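Local coordinates for ATP-dependent DNA helicase (Mycobacterium smegmatis, PDB 5V9X), which unwinds RNA:DNA hybrids as an ATP-dependent 3'-to-5' helicase that tracks along single-stranded DNA, at residues V699-S703 / S864-L870; F171-S176 / Q539-S545; L286-H290 / L376-V380. All coordinates share one frame; numbering follows the deposited sequence.

Contact 1 (V699-S703 / S864-L870). With nucleotides of chain B.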
loop_
_atom_site.group_PDB
_atom_site.type_symbol
_atom_site.label_atom_id
_atom_site.label_comp_id
_atom_site.label_asym_id
_atom_site.label_seq_id
_atom_site.Cartn_x
_atom_site.Cartn_y
_atom_site.Cartn_z
ATOM N N VAL A 699 10.453 31.145 3.281
ATOM C CA VAL A 699 11.428 30.424 4.089
ATOM C C VAL A 699 11.147 28.935 3.946
ATOM O O VAL A 699 10.068 28.461 4.321
ATOM C CB VAL A 699 11.378 30.860 5.560
ATOM C CG1 VAL A 699 12.514 30.226 6.337
ATOM C CG2 VAL A 699 11.434 32.377 5.663
ATOM N N ILE A 700 12.118 28.200 3.414
ATOM C CA ILE A 700 11.970 26.782 3.110
ATOM C C ILE A 700 12.882 25.985 4.029
ATOM O O ILE A 700 14.081 26.275 4.128
ATOM C CB ILE A 700 12.292 26.489 1.635
ATOM C CG1 ILE A 700 11.290 27.196 0.720
ATOM C CG2 ILE A 700 12.287 24.994 1.378
ATOM C CD1 ILE A 700 11.608 27.063 -0.749
ATOM N N LEU A 701 12.317 24.988 4.703
ATOM C CA LEU A 701 13.099 24.033 5.477
ATOM C C LEU A 701 13.397 22.831 4.594
ATOM O O LEU A 701 12.478 22.224 4.039
ATOM C CB LEU A 701 12.357 23.596 6.739
ATOM C CG LEU A 701 12.969 22.405 7.486
ATOM C CD1 LEU A 701 14.399 22.705 7.922
ATOM C CD2 LEU A 701 12.110 22.011 8.679
ATOM N N HIS A 702 14.675 22.499 4.453
ATOM C CA HIS A 702 15.098 21.352 3.664
ATOM C C HIS A 702 15.436 20.194 4.592
ATOM O O HIS A 702 16.270 20.337 5.493
ATOM C CB HIS A 702 16.304 21.703 2.796
ATOM C CG HIS A 702 15.994 22.618 1.651
ATOM N ND1 HIS A 702 15.711 23.955 1.822
ATOM C CD2 HIS A 702 15.941 22.391 0.317
ATOM C CE1 HIS A 702 15.492 24.512 0.645
ATOM N NE2 HIS A 702 15.624 23.584 -0.285
ATOM N N SER A 703 14.790 19.051 4.366
ATOM C CA SER A 703 14.946 17.855 5.186
ATOM C C SER A 703 14.342 16.669 4.450
ATOM O O SER A 703 13.237 16.780 3.907
ATOM C CB SER A 703 14.272 18.032 6.548
ATOM O OG SER A 703 13.926 16.780 7.115
ATOM N N SER A 864 17.059 27.661 -5.018
ATOM C CA SER A 864 18.006 26.583 -5.273
ATOM C C SER A 864 17.304 25.450 -6.014
ATOM O O SER A 864 16.065 25.423 -6.068
ATOM C CB SER A 864 18.602 26.082 -3.956
ATOM O OG SER A 864 17.627 25.415 -3.173
ATOM N N PRO A 865 18.043 24.506 -6.608
ATOM C CA PRO A 865 17.377 23.361 -7.251
ATOM C C PRO A 865 16.414 22.618 -6.336
ATOM O O PRO A 865 15.314 22.252 -6.771
ATOM C CB PRO A 865 18.554 22.474 -7.676
ATOM C CG PRO A 865 19.667 23.426 -7.903
ATOM C CD PRO A 865 19.495 24.513 -6.869
ATOM N N PHE A 866 16.793 22.392 -5.074
ATOM C CA PHE A 866 15.900 21.699 -4.150
ATOM C C PHE A 866 14.674 22.545 -3.830
ATOM O O PHE A 866 13.554 22.025 -3.758
ATOM C CB PHE A 866 16.641 21.333 -2.863
ATOM C CG PHE A 866 17.562 20.151 -3.000
ATOM C CD1 PHE A 866 17.946 19.682 -4.247
ATOM C CD2 PHE A 866 18.035 19.500 -1.875
ATOM C CE1 PHE A 866 18.790 18.595 -4.366
ATOM C CE2 PHE A 866 18.877 18.411 -1.987
ATOM C CZ PHE A 866 19.255 17.958 -3.234
ATOM N N ALA A 867 14.870 23.849 -3.624
ATOM C CA ALA A 867 13.739 24.738 -3.384
ATOM C C ALA A 867 12.836 24.814 -4.605
ATOM O O ALA A 867 11.607 24.829 -4.476
ATOM C CB ALA A 867 14.238 26.131 -2.999
ATOM N N ALA A 868 13.429 24.861 -5.801
ATOM C CA ALA A 868 12.636 24.883 -7.026
ATOM C C ALA A 868 11.770 23.637 -7.143
ATOM O O ALA A 868 10.620 23.712 -7.592
ATOM C CB ALA A 868 13.552 25.014 -8.242
ATOM N N SER A 869 12.303 22.482 -6.740
ATOM C CA SER A 869 11.538 21.242 -6.822
ATOM C C SER A 869 10.336 21.269 -5.884
ATOM O O SER A 869 9.238 20.837 -6.258
ATOM C CB SER A 869 12.445 20.054 -6.504
ATOM O OG SER A 869 11.757 18.824 -6.648
ATOM N N LEU A 870 10.524 21.776 -4.661
ATOM C CA LEU A 870 9.421 21.852 -3.708
ATOM C C LEU A 870 8.324 22.780 -4.211
ATOM O O LEU A 870 7.134 22.523 -3.996
ATOM C CB LEU A 870 9.935 22.316 -2.345
ATOM C CG LEU A 870 10.863 21.347 -1.615
ATOM C CD1 LEU A 870 11.332 21.946 -0.303
ATOM C CD2 LEU A 870 10.167 20.015 -1.379
ATOM P P DA B 2 10.341 24.332 -19.965
ATOM O OP1 DA B 2 11.241 23.741 -20.981
ATOM O OP2 DA B 2 8.967 24.730 -20.342
ATOM O "O5'" DA B 2 10.246 23.336 -18.712
ATOM C "C5'" DA B 2 9.206 22.358 -18.650
ATOM C "C4'" DA B 2 9.608 21.195 -17.757
ATOM O "O4'" DA B 2 10.306 21.701 -16.590
ATOM C "C3'" DA B 2 8.447 20.369 -17.207
ATOM O "O3'" DA B 2 8.865 19.025 -16.986
ATOM C "C2'" DA B 2 8.162 21.073 -15.891
ATOM C "C1'" DA B 2 9.579 21.369 -15.425
ATOM N N9 DA B 2 9.663 22.481 -14.488
ATOM C C8 DA B 2 9.146 23.736 -14.647
ATOM N N7 DA B 2 9.376 24.535 -13.633
ATOM C C5 DA B 2 10.095 23.749 -12.747
ATOM C C6 DA B 2 10.642 24.009 -11.475
ATOM N N6 DA B 2 10.540 25.190 -10.857
ATOM N N1 DA B 2 11.300 23.003 -10.860
ATOM C C2 DA B 2 11.400 21.821 -11.481
ATOM N N3 DA B 2 10.928 21.460 -12.673
ATOM C C4 DA B 2 10.280 22.479 -13.259
ATOM P P DC B 3 7.933 17.798 -17.442
ATOM O OP1 DC B 3 8.767 16.896 -18.266
ATOM O OP2 DC B 3 6.685 18.363 -18.001
ATOM O "O5'" DC B 3 7.586 17.027 -16.081
ATOM C "C5'" DC B 3 7.230 15.644 -16.130
ATOM C "C4'" DC B 3 6.558 15.184 -14.843
ATOM O "O4'" DC B 3 7.420 15.454 -13.706
ATOM C "C3'" DC B 3 5.211 15.841 -14.526
ATOM O "O3'" DC B 3 4.299 14.860 -14.034
ATOM C "C2'" DC B 3 5.575 16.850 -13.438
ATOM C "C1'" DC B 3 6.673 16.101 -12.702
ATOM N N1 DC B 3 7.589 16.982 -11.924
ATOM C C2 DC B 3 7.505 17.011 -10.526
ATOM O O2 DC B 3 6.663 16.306 -9.956
ATOM N N3 DC B 3 8.350 17.816 -9.835
ATOM C C4 DC B 3 9.244 18.561 -10.485
ATOM N N4 DC B 3 10.055 19.339 -9.761
ATOM C C5 DC B 3 9.344 18.544 -11.908
ATOM C C6 DC B 3 8.508 17.746 -12.578
#
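The ring of His702 points edge-on at the first turn of helix 865-870, with Phe866 CB and Ala867 N both lying near the ring plane. CD2 of His702 comes to 3.4 Å from CB of Phe866, so the two aromatic residues meet through the root of the phenylalanine, whose own ring leads away from the histidine. NE2 of His702 also lies near Ala867 N, but that pair is poorly angled for hydrogen bonding. The rest of the interface is aliphatic. Ile700 divides its branches: CD1 rests on Ala867 CB at 3.6 Å, while CG2, which stands anti to the backbone N, reaches CD1 of Leu870 further along the helix, also at 3.6 Å. The side chains of Ile700 and Leu870 slide past one another in opposite senses.

Behind this layer, Ser864 is the N-cap. Its OG accepts from Ala867 N at 3.2 Å in a nearly straight bond of 163°, and it also bonds to Glu688, which ties the helix start to strand 684-691.

On the DNA side of the helix, Ala868 O approaches N1 of DA2 of chain B at 3.4 Å, placing the helix between sheet and bound single-stranded DNA. The axis of 865-870 makes 104° with that of 699-702, and the helix lies over one face of the mixed sheet, with helix 661-676 against Pro865 and strand 737-742 against Leu870.

Contact 2 (F171-S176 / Q539-S545). With nucleotides of chain B.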
loop_
_atom_site.group_PDB
_atom_site.type_symbol
_atom_site.label_atom_id
_atom_site.label_comp_id
_atom_site.label_asym_id
_atom_site.label_seq_id
_atom_site.Cartn_x
_atom_site.Cartn_y
_atom_site.Cartn_z
ATOM N N PHE A 171 -15.334 -11.006 3.433
ATOM C CA PHE A 171 -16.247 -10.296 4.321
ATOM C C PHE A 171 -17.692 -10.452 3.863
ATOM O O PHE A 171 -18.595 -10.649 4.685
ATOM C CB PHE A 171 -15.841 -8.824 4.378
ATOM C CG PHE A 171 -16.678 -7.983 5.298
ATOM C CD1 PHE A 171 -16.491 -8.035 6.671
ATOM C CD2 PHE A 171 -17.621 -7.105 4.786
ATOM C CE1 PHE A 171 -17.245 -7.244 7.514
ATOM C CE2 PHE A 171 -18.377 -6.314 5.626
ATOM C CZ PHE A 171 -18.187 -6.383 6.989
ATOM N N LEU A 172 -17.926 -10.383 2.549
ATOM C CA LEU A 172 -19.286 -10.486 2.028
ATOM C C LEU A 172 -19.867 -11.875 2.258
ATOM O O LEU A 172 -21.029 -12.009 2.660
ATOM C CB LEU A 172 -19.305 -10.136 0.540
ATOM C CG LEU A 172 -18.784 -8.740 0.189
ATOM C CD1 LEU A 172 -18.801 -8.509 -1.317
ATOM C CD2 LEU A 172 -19.594 -7.677 0.905
ATOM N N MET A 173 -19.075 -12.920 2.013
ATOM C CA MET A 173 -19.573 -14.277 2.209
ATOM C C MET A 173 -19.867 -14.548 3.678
ATOM O O MET A 173 -20.839 -15.237 4.007
ATOM C CB MET A 173 -18.567 -15.286 1.664
ATOM C CG MET A 173 -18.262 -15.110 0.190
ATOM S SD MET A 173 -17.190 -16.410 -0.432
ATOM C CE MET A 173 -18.227 -17.848 -0.150
ATOM N N LEU A 174 -19.036 -14.018 4.577
ATOM C CA LEU A 174 -19.275 -14.182 6.005
ATOM C C LEU A 174 -20.488 -13.395 6.484
ATOM O O LEU A 174 -20.997 -13.667 7.577
ATOM C CB LEU A 174 -18.035 -13.757 6.792
ATOM C CG LEU A 174 -16.808 -14.648 6.609
ATOM C CD1 LEU A 174 -15.562 -13.947 7.121
ATOM C CD2 LEU A 174 -17.012 -15.975 7.317
ATOM N N THR A 175 -20.959 -12.432 5.696
ATOM C CA THR A 175 -22.112 -11.610 6.039
ATOM C C THR A 175 -23.298 -11.948 5.137
ATOM O O THR A 175 -24.063 -11.076 4.718
ATOM C CB THR A 175 -21.751 -10.128 5.957
ATOM O OG1 THR A 175 -20.445 -9.934 6.515
ATOM C CG2 THR A 175 -22.741 -9.275 6.746
ATOM N N SER A 176 -23.456 -13.229 4.828
ATOM C CA SER A 176 -24.547 -13.702 3.987
ATOM C C SER A 176 -24.675 -15.205 4.189
ATOM O O SER A 176 -23.922 -15.814 4.952
ATOM C CB SER A 176 -24.313 -13.350 2.515
ATOM O OG SER A 176 -23.074 -13.865 2.057
ATOM N N GLN A 539 -27.644 -5.692 7.106
ATOM C CA GLN A 539 -26.848 -6.508 6.195
ATOM C C GLN A 539 -26.588 -5.776 4.886
ATOM O O GLN A 539 -25.449 -5.712 4.414
ATOM C CB GLN A 539 -27.547 -7.840 5.930
ATOM C CG GLN A 539 -26.741 -8.783 5.060
ATOM C CD GLN A 539 -27.595 -9.844 4.404
ATOM O OE1 GLN A 539 -28.792 -9.649 4.193
ATOM N NE2 GLN A 539 -26.984 -10.977 4.075
ATOM N N ARG A 540 -27.641 -5.215 4.281
ATOM C CA ARG A 540 -27.461 -4.456 3.048
ATOM C C ARG A 540 -26.535 -3.267 3.261
ATOM O O ARG A 540 -25.853 -2.831 2.326
ATOM C CB ARG A 540 -28.813 -3.987 2.508
ATOM C CG ARG A 540 -28.757 -3.517 1.064
ATOM C CD ARG A 540 -30.102 -3.020 0.570
ATOM N NE ARG A 540 -30.089 -2.796 -0.874
ATOM C CZ ARG A 540 -31.040 -2.147 -1.540
ATOM N NH1 ARG A 540 -32.084 -1.645 -0.894
ATOM N NH2 ARG A 540 -30.943 -1.995 -2.854
ATOM N N LEU A 541 -26.491 -2.737 4.484
ATOM C CA LEU A 541 -25.572 -1.648 4.787
ATOM C C LEU A 541 -24.130 -2.138 4.849
ATOM O O LEU A 541 -23.218 -1.467 4.353
ATOM C CB LEU A 541 -25.968 -0.990 6.105
ATOM C CG LEU A 541 -24.947 -0.010 6.673
ATOM C CD1 LEU A 541 -24.806 1.201 5.770
ATOM C CD2 LEU A 541 -25.358 0.403 8.065
ATOM N N ALA A 542 -23.904 -3.306 5.455
ATOM C CA ALA A 542 -22.542 -3.806 5.606
ATOM C C ALA A 542 -21.981 -4.297 4.278
ATOM O O ALA A 542 -20.809 -4.058 3.968
ATOM C CB ALA A 542 -22.503 -4.921 6.650
ATOM N N VAL A 543 -22.797 -4.983 3.480
ATOM C CA VAL A 543 -22.276 -5.583 2.257
ATOM C C VAL A 543 -22.044 -4.533 1.174
ATOM O O VAL A 543 -21.197 -4.725 0.294
ATOM C CB VAL A 543 -23.208 -6.708 1.773
ATOM C CG1 VAL A 543 -23.319 -7.790 2.837
ATOM C CG2 VAL A 543 -24.578 -6.157 1.432
ATOM N N THR A 544 -22.763 -3.414 1.211
ATOM C CA THR A 544 -22.525 -2.319 0.281
ATOM C C THR A 544 -21.526 -1.299 0.819
ATOM O O THR A 544 -21.388 -0.218 0.238
ATOM C CB THR A 544 -23.842 -1.622 -0.074
ATOM O OG1 THR A 544 -24.473 -1.139 1.119
ATOM C CG2 THR A 544 -24.778 -2.587 -0.792
ATOM N N SER A 545 -20.822 -1.625 1.907
ATOM C CA SER A 545 -19.882 -0.681 2.503
ATOM C C SER A 545 -18.610 -0.543 1.678
ATOM O O SER A 545 -18.028 0.546 1.618
ATOM C CB SER A 545 -19.524 -1.119 3.922
ATOM O OG SER A 545 -18.650 -2.234 3.900
ATOM P P DG B 11 -19.603 -6.586 -5.173
ATOM O OP1 DG B 11 -18.792 -7.767 -5.544
ATOM O OP2 DG B 11 -20.337 -5.821 -6.204
ATOM O "O5'" DG B 11 -20.666 -7.014 -4.068
ATOM C "C5'" DG B 11 -21.555 -6.053 -3.538
ATOM C "C4'" DG B 11 -22.432 -6.685 -2.483
ATOM O "O4'" DG B 11 -23.529 -5.801 -2.173
ATOM C "C3'" DG B 11 -23.045 -8.024 -2.887
ATOM O "O3'" DG B 11 -22.726 -9.003 -1.916
ATOM C "C2'" DG B 11 -24.553 -7.753 -2.960
ATOM C "C1'" DG B 11 -24.720 -6.537 -2.061
ATOM N N9 DG B 11 -25.816 -5.663 -2.457
ATOM C C8 DG B 11 -26.946 -5.362 -1.733
ATOM N N7 DG B 11 -27.748 -4.535 -2.345
ATOM C C5 DG B 11 -27.106 -4.266 -3.547
ATOM C C6 DG B 11 -27.495 -3.436 -4.624
ATOM O O6 DG B 11 -28.520 -2.751 -4.734
ATOM N N1 DG B 11 -26.553 -3.449 -5.651
ATOM C C2 DG B 11 -25.382 -4.172 -5.635
ATOM N N2 DG B 11 -24.595 -4.058 -6.716
ATOM N N3 DG B 11 -25.006 -4.952 -4.632
ATOM C C4 DG B 11 -25.914 -4.950 -3.627
ATOM P P DG B 12 -22.956 -10.561 -2.227
ATOM O OP1 DG B 12 -21.881 -11.329 -1.561
ATOM O OP2 DG B 12 -23.185 -10.711 -3.682
ATOM O "O5'" DG B 12 -24.315 -10.881 -1.470
ATOM C "C5'" DG B 12 -24.491 -10.429 -0.147
ATOM C "C4'" DG B 12 -25.960 -10.314 0.180
ATOM O "O4'" DG B 12 -26.564 -9.326 -0.685
ATOM C "C3'" DG B 12 -26.750 -11.608 -0.007
ATOM O "O3'" DG B 12 -27.431 -11.918 1.189
ATOM C "C2'" DG B 12 -27.715 -11.309 -1.160
ATOM C "C1'" DG B 12 -27.804 -9.791 -1.151
ATOM N N9 DG B 12 -28.021 -9.219 -2.474
ATOM C C8 DG B 12 -27.444 -9.624 -3.654
ATOM N N7 DG B 12 -27.819 -8.919 -4.686
ATOM C C5 DG B 12 -28.700 -7.984 -4.155
ATOM C C6 DG B 12 -29.424 -6.950 -4.795
ATOM O O6 DG B 12 -29.433 -6.649 -5.997
ATOM N N1 DG B 12 -30.203 -6.231 -3.891
ATOM C C2 DG B 12 -30.271 -6.479 -2.539
ATOM N N2 DG B 12 -31.078 -5.677 -1.828
ATOM N N3 DG B 12 -29.596 -7.444 -1.927
ATOM C C4 DG B 12 -28.833 -8.154 -2.795
ATOM P P DA B 13 -28.086 -13.368 1.404
ATOM O OP1 DA B 13 -27.585 -13.894 2.692
ATOM O OP2 DA B 13 -27.911 -14.162 0.169
ATOM O "O5'" DA B 13 -29.639 -13.041 1.552
ATOM C "C5'" DA B 13 -30.044 -11.805 2.122
ATOM C "C4'" DA B 13 -31.465 -11.465 1.718
ATOM O "O4'" DA B 13 -31.471 -10.893 0.384
ATOM C "C3'" DA B 13 -32.420 -12.653 1.671
ATOM O "O3'" DA B 13 -33.705 -12.250 2.110
ATOM C "C2'" DA B 13 -32.423 -13.027 0.192
ATOM C "C1'" DA B 13 -32.299 -11.663 -0.463
ATOM N N9 DA B 13 -31.683 -11.711 -1.782
ATOM C C8 DA B 13 -30.925 -12.724 -2.301
ATOM N N7 DA B 13 -30.495 -12.492 -3.518
ATOM C C5 DA B 13 -31.006 -11.240 -3.817
ATOM C C6 DA B 13 -30.909 -10.423 -4.960
ATOM N N6 DA B 13 -30.232 -10.773 -6.059
ATOM N N1 DA B 13 -31.538 -9.230 -4.931
ATOM C C2 DA B 13 -32.214 -8.883 -3.828
ATOM N N3 DA B 13 -32.374 -9.564 -2.696
ATOM C C4 DA B 13 -31.739 -10.745 -2.756
#
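Leu172 and Val543 lie against each other where the two helices come closest, with CD2 of Leu172 at 3.8 Å from CB of Val543. The two branches of the leucine part company, since CD1 turns instead to the backbone of DG11 of chain B. Val543 is divided in the same way: CG1 faces Thr175, whereas CG2 packs on C1' of that nucleotide at 3.5 Å. Phe171, with CG anti to the backbone N (chi1 -178°), sets its ring edge at Ala542 O, and OG1 of Thr175 sits over one face of the same ring.

Gln539 supplies the polar link. Extended beyond CG, it carries NE2 to Thr175 O at 3.0 Å in an almost linear bond of 173°; the acceptor lies in the amide plane, while the donor is tilted from that of the carbonyl. The same NE2 donates to OP1 of DA13 of chain B at 3.3 Å. On the next residue, Arg540 offers the edge of its guanidinium to DG11 of chain B, NE to N7 and NH2 to O6 (3.2 Å), with N2 of DG12 of chain B over one face.

One amide thus binds a helicase-core carbonyl and a DNA phosphate together, coupling the winged-helix region to the DEAD/DEAH-box region at the strand. Arginine donating to N7 and O6 is the classic way of reading guanine, although nothing here establishes sequence preference.

Contact 3 (L286-H290 / L376-V380)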
loop_
_atom_site.group_PDB
_atom_site.type_symbol
_atom_site.label_atom_id
_atom_site.label_comp_id
_atom_site.label_asym_id
_atom_site.label_seq_id
_atom_site.Cartn_x
_atom_site.Cartn_y
_atom_site.Cartn_z
ATOM N N LEU A 286 13.333 -0.458 -25.026
ATOM C CA LEU A 286 13.527 -1.571 -24.101
ATOM C C LEU A 286 12.505 -2.677 -24.338
ATOM O O LEU A 286 12.838 -3.863 -24.244
ATOM C CB LEU A 286 13.464 -1.066 -22.661
ATOM C CG LEU A 286 14.723 -0.326 -22.202
ATOM C CD1 LEU A 286 14.472 0.452 -20.918
ATOM C CD2 LEU A 286 15.865 -1.312 -22.017
ATOM N N VAL A 287 11.257 -2.312 -24.646
ATOM C CA VAL A 287 10.242 -3.323 -24.934
ATOM C C VAL A 287 10.605 -4.086 -26.200
ATOM O O VAL A 287 10.595 -5.322 -26.225
ATOM C CB VAL A 287 8.848 -2.679 -25.047
ATOM C CG1 VAL A 287 7.824 -3.716 -25.479
ATOM C CG2 VAL A 287 8.440 -2.052 -23.725
ATOM N N GLU A 288 10.937 -3.357 -27.271
ATOM C CA GLU A 288 11.310 -3.996 -28.529
ATOM C C GLU A 288 12.530 -4.896 -28.382
ATOM O O GLU A 288 12.727 -5.793 -29.207
ATOM C CB GLU A 288 11.566 -2.932 -29.601
ATOM C CG GLU A 288 10.309 -2.211 -30.080
ATOM C CD GLU A 288 10.605 -1.114 -31.093
ATOM O OE1 GLU A 288 11.779 -0.695 -31.205
ATOM O OE2 GLU A 288 9.659 -0.668 -31.778
ATOM N N ALA A 289 13.307 -4.690 -27.343
ATOM C CA ALA A 289 14.464 -5.508 -27.122
ATOM C C ALA A 289 14.225 -6.696 -26.210
ATOM O O ALA A 289 15.107 -7.516 -26.049
ATOM C CB ALA A 289 15.567 -4.652 -26.562
ATOM N N HIS A 290 13.040 -6.798 -25.621
ATOM C CA HIS A 290 12.725 -7.874 -24.686
ATOM C C HIS A 290 11.418 -8.502 -25.053
ATOM O O HIS A 290 10.619 -7.869 -25.690
ATOM C CB HIS A 290 12.590 -7.344 -23.268
ATOM C CG HIS A 290 13.866 -6.876 -22.659
ATOM N ND1 HIS A 290 14.275 -5.568 -22.718
ATOM C CD2 HIS A 290 14.805 -7.531 -21.947
ATOM C CE1 HIS A 290 15.420 -5.439 -22.081
ATOM N NE2 HIS A 290 15.762 -6.617 -21.603
ATOM N N LEU A 376 1.299 -10.595 -25.803
ATOM C CA LEU A 376 1.369 -9.169 -25.517
ATOM C C LEU A 376 2.779 -8.819 -25.052
ATOM O O LEU A 376 3.273 -9.384 -24.070
ATOM C CB LEU A 376 0.336 -8.791 -24.456
ATOM C CG LEU A 376 0.246 -7.322 -24.048
ATOM C CD1 LEU A 376 -0.226 -6.460 -25.213
ATOM C CD2 LEU A 376 -0.669 -7.167 -22.838
ATOM N N ARG A 377 3.420 -7.885 -25.751
ATOM C CA ARG A 377 4.817 -7.569 -25.488
ATOM C C ARG A 377 5.006 -6.529 -24.395
ATOM O O ARG A 377 6.096 -6.453 -23.815
ATOM C CB ARG A 377 5.501 -7.086 -26.770
ATOM C CG ARG A 377 5.536 -8.129 -27.868
ATOM C CD ARG A 377 6.597 -7.794 -28.890
ATOM N NE ARG A 377 7.938 -7.859 -28.316
ATOM C CZ ARG A 377 9.029 -7.411 -28.928
ATOM N NH1 ARG A 377 8.934 -6.857 -30.129
ATOM N NH2 ARG A 377 10.213 -7.509 -28.338
ATOM N N ALA A 378 3.983 -5.731 -24.100
ATOM C CA ALA A 378 4.082 -4.734 -23.046
ATOM C C ALA A 378 2.707 -4.510 -22.438
ATOM O O ALA A 378 1.699 -4.487 -23.149
ATOM C CB ALA A 378 4.648 -3.412 -23.575
ATOM N N VAL A 379 2.677 -4.354 -21.117
ATOM C CA VAL A 379 1.481 -3.952 -20.392
ATOM C C VAL A 379 1.865 -2.819 -19.452
ATOM O O VAL A 379 2.872 -2.910 -18.742
ATOM C CB VAL A 379 0.846 -5.124 -19.617
ATOM C CG1 VAL A 379 1.899 -5.892 -18.835
ATOM C CG2 VAL A 379 -0.255 -4.620 -18.689
ATOM N N VAL A 380 1.083 -1.744 -19.469
ATOM C CA VAL A 380 1.296 -0.598 -18.595
ATOM C C VAL A 380 0.296 -0.711 -17.453
ATOM O O VAL A 380 -0.903 -0.475 -17.639
ATOM C CB VAL A 380 1.141 0.728 -19.350
ATOM C CG1 VAL A 380 1.542 1.894 -18.459
ATOM C CG2 VAL A 380 1.969 0.712 -20.627
#
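Two flat groups, the guanidinium of Arg377 and the imidazole of His290, work at their edges in this contact. At the edge of the guanidinium, near its plane, lie the carbonyl oxygens of Glu288 and His290, and NH2 donates to both. The bond from NH2 to His290 O is the shorter at 2.7 Å; that to Glu288 O measures 3.2 Å. Neither acceptor is approached within its carbonyl plane: NH2 stands above the plane in both cases, 67° out of it at Glu288. Val287 O is also near NH2, but its angle is too poor for a bond. The His290 ring turns its ND1 edge back on its own segment and donates to Leu286 O at 2.7 Å, with that oxygen close to the ring plane.

Arg377 reaches the turn because its chain bends at chi3 (65°), which folds the guanidinium toward the carbonyls of the turn that leads out of helix 276-288. A cationic donor beside these carbonyls is probably favourable.

The setting is the second RecA-like domain of the helicase, a parallel sheet flanked by helices. Helix 276-288 leads through this turn into strand 292-296, and strand 378-381 is the neighbour of that strand in the sheet. Arg377 NE adds a weak hydrogen bond to Asn291 O on the link between helix 276-288 and strand 292-296.

Beside the polar group the packing is aliphatic. Val287, with CG1 anti to the backbone N (chi1 175°), lays that methyl on Ala378 CB at 3.7 Å and beside Arg377 O at 3.6 Å. CG2 of Val287 touches the same Ala378 CB at 4.0 Å, so both branches straddle one small side chain at the start of the strand.

The three contacts occupy separate parts of the molecule and do not touch, their centres lying 37 to 48 Å apart. Contact 2 spans the widest sequence interval, joining helix 167-174 of the first RecA-like domain to helix 538-543 of the winged-helix region; contact 3 falls wholly within that interval and stays inside the second RecA-like domain. Contact 1 follows both along the chain, in the C-terminal mixed sheet, and lies across the chain's centre from contact 2. Contacts 1 and 2 meet chain B at nucleotides 2-3 and 11-13 respectively, whereas contact 3 stands about 9 Å from the DNA at its nearest atom. This is consistent with the tracking strand also being contacted by regions outside the two RecA-like domains.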